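Local coordinates for protein PpiC-type peptidyl-prolyl cis-trans isomerase (Novosphingobium aromaticivorans, PDB 3GPK) that probably catalyses cis-trans isomerisation of peptide bonds preceding proline, this chain being the PpiC-type (parvulin) domain of a longer periplasmic protein, at residues Ser41-Ala44 / Tyr45-Tyr49; Gly62-Arg65 / Leu66-Pro70. All coordinates share one frame; numbering follows the deposited sequence.

Contact 1: residues Ser41-Ala44 / Tyr45-Tyr49; sequences SFVA and YARQY
Val43 and Arg47 lie side by side, one turn apart, near the start of helix 42-49 in a parvulin-type domain. Val43 CG1 sits over one face of the Arg47 guanidinium, 3.8 Å from Arg47 CZ and shifted toward the rim of the flat group. A chi1 of 170° turns this methyl anti to the Val43 backbone N, while the arginine runs extended beside it. Arg47 NE is hydrogen-bonded to Ala56 O, which probably helps fix the rotation of the guanidinium that the valine flanks. Tyr45 meets Ser41 differently: the edge of its ring brings CD2 to 3.2 Å from Ser41 O, which lies in the ring plane. That same oxygen accepts Tyr45 N at 3.0 Å, the first i to i+4 bond of the helix. The Tyr45 ring also leans on Ile32 and Leu36 of helix 22-37. On the inner side Phe42 CE2 stands 4.4 Å from Ala46 CB, and both side chains touch Ile13 of strand 7-16. Ser41 is the N-cap: its OG accepts from Ala44 N at 3.2 Å, with an N-H...O angle of 165°.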
ATOM      1  N   SER A  41       8.135  -2.599 -11.331  1.00  8.77           N
ATOM      2  CA  SER A  41       6.937  -1.784 -11.511  1.00  8.11           C
ATOM      3  C   SER A  41       5.885  -2.143 -10.481  1.00  8.23           C
ATOM      4  O   SER A  41       5.463  -3.294 -10.405  1.00  9.09           O
ATOM      5  CB  SER A  41       6.356  -2.006 -12.910  1.00 10.76           C
ATOM      6  OG  SER A  41       5.057  -1.448 -13.006  1.00 11.98           O
ATOM      7  N   PHE A  42       5.452  -1.162  -9.698  1.00  8.78           N
ATOM      8  CA  PHE A  42       4.441  -1.427  -8.679  1.00  9.19           C
ATOM      9  C   PHE A  42       3.166  -1.939  -9.337  1.00  8.91           C
ATOM     10  O   PHE A  42       2.514  -2.855  -8.836  1.00 11.20           O
ATOM     11  CB  PHE A  42       4.115  -0.162  -7.886  1.00  8.77           C
ATOM     12  CG  PHE A  42       3.297  -0.422  -6.653  1.00  9.98           C
ATOM     13  CD1 PHE A  42       3.917  -0.776  -5.458  1.00  9.26           C
ATOM     14  CD2 PHE A  42       1.905  -0.352  -6.694  1.00 10.08           C
ATOM     15  CE1 PHE A  42       3.168  -1.059  -4.319  1.00 10.22           C
ATOM     16  CE2 PHE A  42       1.144  -0.636  -5.562  1.00  9.34           C
ATOM     17  CZ  PHE A  42       1.780  -0.993  -4.369  1.00  8.37           C
ATOM     18  N   VAL A  43       2.798  -1.319 -10.455  1.00 10.04           N
ATOM     19  CA  VAL A  43       1.600  -1.707 -11.190  1.00 10.00           C
ATOM     20  C   VAL A  43       1.676  -3.159 -11.640  1.00  9.84           C
ATOM     21  O   VAL A  43       0.715  -3.909 -11.506  1.00  9.70           O
ATOM     22  CB  VAL A  43       1.390  -0.802 -12.430  1.00 11.91           C
ATOM     23  CG1 VAL A  43       0.289  -1.377 -13.322  1.00 12.60           C
ATOM     24  CG2 VAL A  43       1.023   0.607 -11.983  1.00 14.67           C
ATOM     25  N   ALA A  44       2.824  -3.551 -12.180  1.00  9.45           N
ATOM     26  CA  ALA A  44       3.001  -4.918 -12.649  1.00  9.48           C
ATOM     27  C   ALA A  44       2.887  -5.927 -11.515  1.00  9.10           C
ATOM     28  O   ALA A  44       2.201  -6.943 -11.650  1.00  9.72           O
ATOM     29  CB  ALA A  44       4.342  -5.061 -13.336  1.00 10.35           C
ATOM     30  N   TYR A  45       3.563  -5.656 -10.402  1.00  8.37           N
ATOM     31  CA  TYR A  45       3.508  -6.572  -9.276  1.00  7.23           C
ATOM     32  C   TYR A  45       2.122  -6.612  -8.647  1.00  8.15           C
ATOM     33  O   TYR A  45       1.671  -7.667  -8.209  1.00  8.16           O
ATOM     34  CB  TYR A  45       4.585  -6.213  -8.244  1.00  7.62           C
ATOM     35  CG  TYR A  45       5.938  -6.781  -8.607  1.00  7.87           C
ATOM     36  CD1 TYR A  45       6.326  -8.043  -8.153  1.00  8.00           C
ATOM     37  CD2 TYR A  45       6.794  -6.105  -9.478  1.00  8.12           C
ATOM     38  CE1 TYR A  45       7.519  -8.620  -8.563  1.00  7.65           C
ATOM     39  CE2 TYR A  45       7.997  -6.680  -9.896  1.00  9.23           C
ATOM     40  CZ  TYR A  45       8.350  -7.943  -9.437  1.00  8.11           C
ATOM     41  OH  TYR A  45       9.498  -8.560  -9.883  1.00  9.24           O
ATOM     42  N   ALA A  46       1.441  -5.472  -8.622  1.00  8.10           N
ATOM     43  CA  ALA A  46       0.098  -5.419  -8.056  1.00  9.04           C
ATOM     44  C   ALA A  46      -0.859  -6.248  -8.913  1.00  9.25           C
ATOM     45  O   ALA A  46      -1.670  -7.005  -8.394  1.00  9.44           O
ATOM     46  CB  ALA A  46      -0.376  -3.973  -7.973  1.00  9.05           C
ATOM     47  N   ARG A  47      -0.764  -6.110 -10.231  1.00  8.85           N
ATOM     48  CA  ARG A  47      -1.639  -6.870 -11.115  1.00 10.44           C
ATOM     49  C   ARG A  47      -1.408  -8.374 -10.984  1.00 10.79           C
ATOM     50  O   ARG A  47      -2.348  -9.170 -11.063  1.00 12.82           O
ATOM     51  CB  ARG A  47      -1.428  -6.428 -12.566  1.00 11.38           C
ATOM     52  CG  ARG A  47      -2.060  -5.086 -12.863  1.00 13.38           C
ATOM     53  CD  ARG A  47      -1.698  -4.563 -14.233  1.00 17.03           C
ATOM     54  NE  ARG A  47      -2.582  -3.462 -14.598  1.00 17.93           N
ATOM     55  CZ  ARG A  47      -2.411  -2.684 -15.660  1.00 22.29           C
ATOM     56  NH1 ARG A  47      -1.376  -2.879 -16.466  1.00 22.20           N
ATOM     57  NH2 ARG A  47      -3.290  -1.725 -15.927  1.00 20.46           N
ATOM     58  N   GLN A  48      -0.158  -8.761 -10.763  1.00  9.69           N
ATOM     59  CA  GLN A  48       0.185 -10.173 -10.633  1.00 10.41           C
ATOM     60  C   GLN A  48      -0.108 -10.777  -9.261  1.00 11.67           C
ATOM     61  O   GLN A  48      -0.614 -11.901  -9.160  1.00 12.70           O
ATOM     62  CB  GLN A  48       1.673 -10.371 -10.962  1.00 10.53           C
ATOM     63  CG  GLN A  48       2.266 -11.732 -10.575  1.00 10.91           C
ATOM     64  CD  GLN A  48       1.517 -12.910 -11.172  1.00 13.58           C
ATOM     65  OE1 GLN A  48       0.870 -12.786 -12.211  1.00 15.61           O
ATOM     66  NE2 GLN A  48       1.613 -14.062 -10.523  1.00 12.98           N
ATOM     67  N   TYR A  49       0.189 -10.023  -8.209  1.00 10.75           N
ATOM     68  CA  TYR A  49       0.033 -10.532  -6.853  1.00  9.58           C
ATOM     69  C   TYR A  49      -1.073 -10.011  -5.951  1.00  8.67           C
ATOM     70  O   TYR A  49      -1.467 -10.709  -5.021  1.00 11.99           O
ATOM     71  CB  TYR A  49       1.358 -10.360  -6.101  1.00  8.87           C
ATOM     72  CG  TYR A  49       2.492 -11.181  -6.663  1.00  8.91           C
ATOM     73  CD1 TYR A  49       2.490 -12.574  -6.553  1.00 10.33           C
ATOM     74  CD2 TYR A  49       3.565 -10.573  -7.309  1.00  9.31           C
ATOM     75  CE1 TYR A  49       3.529 -13.338  -7.072  1.00 12.25           C
ATOM     76  CE2 TYR A  49       4.614 -11.333  -7.833  1.00  9.19           C
ATOM     77  CZ  TYR A  49       4.586 -12.712  -7.711  1.00  9.78           C
ATOM     78  OH  TYR A  49       5.599 -13.477  -8.234  1.00 12.16           O
TER

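Contact 2: residues Gly62-Arg65 / Leu66-Pro70; sequences GWIR and LAQLP. With SO4 (sulfate ion), chain D.
Gln68 N reaches Arg65 O from well above the carbonyl plane, 41° out of it, rather than on a lone pair. The bond is nonetheless short, 2.9 Å from Gln68 N to Arg65 O, and nearly straight at the hydrogen (162°). Such an i to i+3 link belongs to the 3-10 segment 66-68, which turns the chain between edge strand 60-64 and helix 71-79; Leu69 N follows with a bond to Leu66 O. The Gln68 side chain, extended beyond CG, runs back alongside the strand end. Its CB lies 3.3 Å from Arg65 O, and the side chain slants across that of Ile64, with Gln68 CD 3.9 Å from Ile64 CB. Ile64 and Leu69 meet at about a right angle, Ile64 CD1 standing 3.6 Å from Leu69 CG. Ile64 CG1 lies between its own backbone N and carbonyl carbon (chi1 62°), and from there CD1 extends to the leucine. Leu69 also rests on Ile10 of strand 7-16 and Ala74 of helix 71-79, tying the turn to both. At the other end, where the chain turns a corner, Trp63 NE1 donates to sulfate O3 at 2.8 Å. The sulfur lies in the indole plane, at the ring edge, and Arg104 makes a cation-pi contact with the ring. A phenylalanine in place of Trp63 would lack the indole N-H and would probably leave sulfate O3 without this donor. The ion probably comes from the crystallisation liquor, so the site is no evidence of a natural ligand. Backbone bonds and aliphatic contacts hold the turn without involving the sulfate, so its shape probably does not depend on the ion.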
ATOM      1  N   GLY A  62      -6.318   5.516  -5.394  1.00 15.38           N
ATOM      2  CA  GLY A  62      -6.744   6.869  -5.685  1.00 16.55           C
ATOM      3  C   GLY A  62      -6.440   7.735  -4.476  1.00 15.90           C
ATOM      4  O   GLY A  62      -5.656   7.345  -3.605  1.00 15.52           O
ATOM      5  N   TRP A  63      -7.049   8.913  -4.415  1.00 14.61           N
ATOM      6  CA  TRP A  63      -6.839   9.818  -3.292  1.00 14.31           C
ATOM      7  C   TRP A  63      -7.717   9.392  -2.126  1.00 14.55           C
ATOM      8  O   TRP A  63      -8.929   9.245  -2.275  1.00 16.55           O
ATOM      9  CB  TRP A  63      -7.171  11.256  -3.699  1.00 15.14           C
ATOM     10  CG  TRP A  63      -6.172  11.849  -4.634  1.00 14.03           C
ATOM     11  CD1 TRP A  63      -6.269  11.946  -5.994  1.00 14.58           C
ATOM     12  CD2 TRP A  63      -4.904  12.409  -4.279  1.00 14.16           C
ATOM     13  NE1 TRP A  63      -5.138  12.535  -6.506  1.00 16.14           N
ATOM     14  CE2 TRP A  63      -4.285  12.832  -5.476  1.00 13.66           C
ATOM     15  CE3 TRP A  63      -4.233  12.599  -3.066  1.00 12.67           C
ATOM     16  CZ2 TRP A  63      -3.021  13.424  -5.493  1.00 14.31           C
ATOM     17  CZ3 TRP A  63      -2.975  13.191  -3.082  1.00 13.11           C
ATOM     18  CH2 TRP A  63      -2.384  13.599  -4.290  1.00 14.01           C
ATOM     19  N   ILE A  64      -7.103   9.172  -0.969  1.00 13.72           N
ATOM     20  CA  ILE A  64      -7.860   8.754   0.208  1.00 13.70           C
ATOM     21  C   ILE A  64      -7.434   9.484   1.473  1.00 13.28           C
ATOM     22  O   ILE A  64      -6.372  10.103   1.527  1.00 14.43           O
ATOM     23  CB  ILE A  64      -7.708   7.237   0.477  1.00 13.18           C
ATOM     24  CG1 ILE A  64      -6.244   6.902   0.761  1.00 13.17           C
ATOM     25  CG2 ILE A  64      -8.233   6.433  -0.703  1.00 15.27           C
ATOM     26  CD1 ILE A  64      -6.047   5.488   1.289  1.00 15.76           C
ATOM     27  N   ARG A  65      -8.290   9.423   2.488  1.00 11.67           N
ATOM     28  CA  ARG A  65      -8.003  10.023   3.779  1.00 12.22           C
ATOM     29  C   ARG A  65      -7.579   8.839   4.648  1.00 11.11           C
ATOM     30  O   ARG A  65      -8.080   7.731   4.459  1.00 12.79           O
ATOM     31  CB  ARG A  65      -9.261  10.696   4.339  1.00 12.68           C
ATOM     32  CG  ARG A  65      -9.765  11.865   3.500  1.00 16.53           C
ATOM     33  CD  ARG A  65     -10.951  12.531   4.181  1.00 21.17           C
ATOM     34  NE  ARG A  65     -11.282  13.836   3.615  1.00 25.73           N
ATOM     35  CZ  ARG A  65     -11.924  14.023   2.468  1.00 27.47           C
ATOM     36  NH1 ARG A  65     -12.314  12.985   1.740  1.00 30.45           N
ATOM     37  NH2 ARG A  65     -12.191  15.257   2.058  1.00 29.69           N
ATOM     38  N   LEU A  66      -6.661   9.057   5.584  1.00 11.50           N
ATOM     39  CA  LEU A  66      -6.173   7.964   6.429  1.00 13.37           C
ATOM     40  C   LEU A  66      -7.249   7.173   7.167  1.00 14.00           C
ATOM     41  O   LEU A  66      -7.075   5.984   7.444  1.00 12.90           O
ATOM     42  CB  LEU A  66      -5.137   8.492   7.421  1.00 14.96           C
ATOM     43  CG  LEU A  66      -3.878   9.063   6.763  1.00 13.91           C
ATOM     44  CD1 LEU A  66      -2.863   9.413   7.837  1.00 13.89           C
ATOM     45  CD2 LEU A  66      -3.293   8.048   5.785  1.00 14.81           C
ATOM     46  N   ALA A  67      -8.363   7.821   7.486  1.00 14.94           N
ATOM     47  CA  ALA A  67      -9.446   7.136   8.182  1.00 16.32           C
ATOM     48  C   ALA A  67     -10.062   6.029   7.322  1.00 16.44           C
ATOM     49  O   ALA A  67     -10.791   5.175   7.829  1.00 17.62           O
ATOM     50  CB  ALA A  67     -10.520   8.140   8.592  1.00 17.40           C
ATOM     51  N   GLN A  68      -9.781   6.038   6.021  1.00 15.47           N
ATOM     52  CA  GLN A  68     -10.331   5.010   5.135  1.00 14.83           C
ATOM     53  C   GLN A  68      -9.518   3.722   5.214  1.00 14.99           C
ATOM     54  O   GLN A  68      -9.960   2.665   4.759  1.00 16.28           O
ATOM     55  CB  GLN A  68     -10.341   5.491   3.684  1.00 14.88           C
ATOM     56  CG  GLN A  68     -11.206   6.697   3.437  1.00 13.81           C
ATOM     57  CD  GLN A  68     -11.282   7.060   1.970  1.00 14.29           C
ATOM     58  OE1 GLN A  68     -11.872   6.333   1.162  1.00 17.99           O
ATOM     59  NE2 GLN A  68     -10.683   8.183   1.614  1.00 13.11           N
ATOM     60  N   LEU A  69      -8.323   3.817   5.781  1.00 15.11           N
ATOM     61  CA  LEU A  69      -7.447   2.658   5.906  1.00 14.13           C
ATOM     62  C   LEU A  69      -7.530   2.020   7.281  1.00 14.25           C
ATOM     63  O   LEU A  69      -7.870   2.679   8.260  1.00 13.89           O
ATOM     64  CB  LEU A  69      -5.990   3.068   5.671  1.00 14.93           C
ATOM     65  CG  LEU A  69      -5.574   3.497   4.268  1.00 14.87           C
ATOM     66  CD1 LEU A  69      -4.182   4.094   4.332  1.00 14.14           C
ATOM     67  CD2 LEU A  69      -5.613   2.296   3.328  1.00 16.02           C
ATOM     68  N   PRO A  70      -7.228   0.718   7.368  1.00 13.77           N
ATOM     69  CA  PRO A  70      -7.272   0.068   8.672  1.00 13.36           C
ATOM     70  C   PRO A  70      -6.126   0.679   9.471  1.00 12.78           C
ATOM     71  O   PRO A  70      -5.148   1.150   8.902  1.00 13.03           O
ATOM     72  CB  PRO A  70      -7.046  -1.402   8.334  1.00 15.74           C
ATOM     73  CG  PRO A  70      -6.200  -1.341   7.101  1.00 14.79           C
ATOM     74  CD  PRO A  70      -6.867  -0.242   6.311  1.00 13.90           C
TER
HETATM   75  S   SO4 D 601      -5.405  12.943 -10.400  1.00 38.13           S
HETATM   76  O1  SO4 D 601      -4.748  13.785 -11.419  1.00 35.21           O
HETATM   77  O2  SO4 D 601      -5.689  11.613 -10.986  1.00 35.38           O
HETATM   78  O3  SO4 D 601      -4.506  12.814  -9.241  1.00 33.31           O
HETATM   79  O4  SO4 D 601      -6.680  13.557  -9.972  1.00 34.82           O

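Contacts 1 and 2 follow one another along the chain, helix 42-49 preceding strand 60-64, and lie on opposite sides of the domain's centre. Their centres are 20 Å apart and their nearest atoms about 10 Å, so they do not touch. Strand 7-16 is a neighbour of both: Phe42, Tyr45 and Ala46 of contact 1 all pack on Ile13, whereas contact 2 pairs Ile64 with Tyr8 and sets Leu69 on Ile10. Each therefore packs against the same antiparallel sheet of the parvulin fold, contact 1 through a capped helix and contact 2 through a 3-10 turn. The sulfate belongs to contact 2 alone, on its Trp63 side.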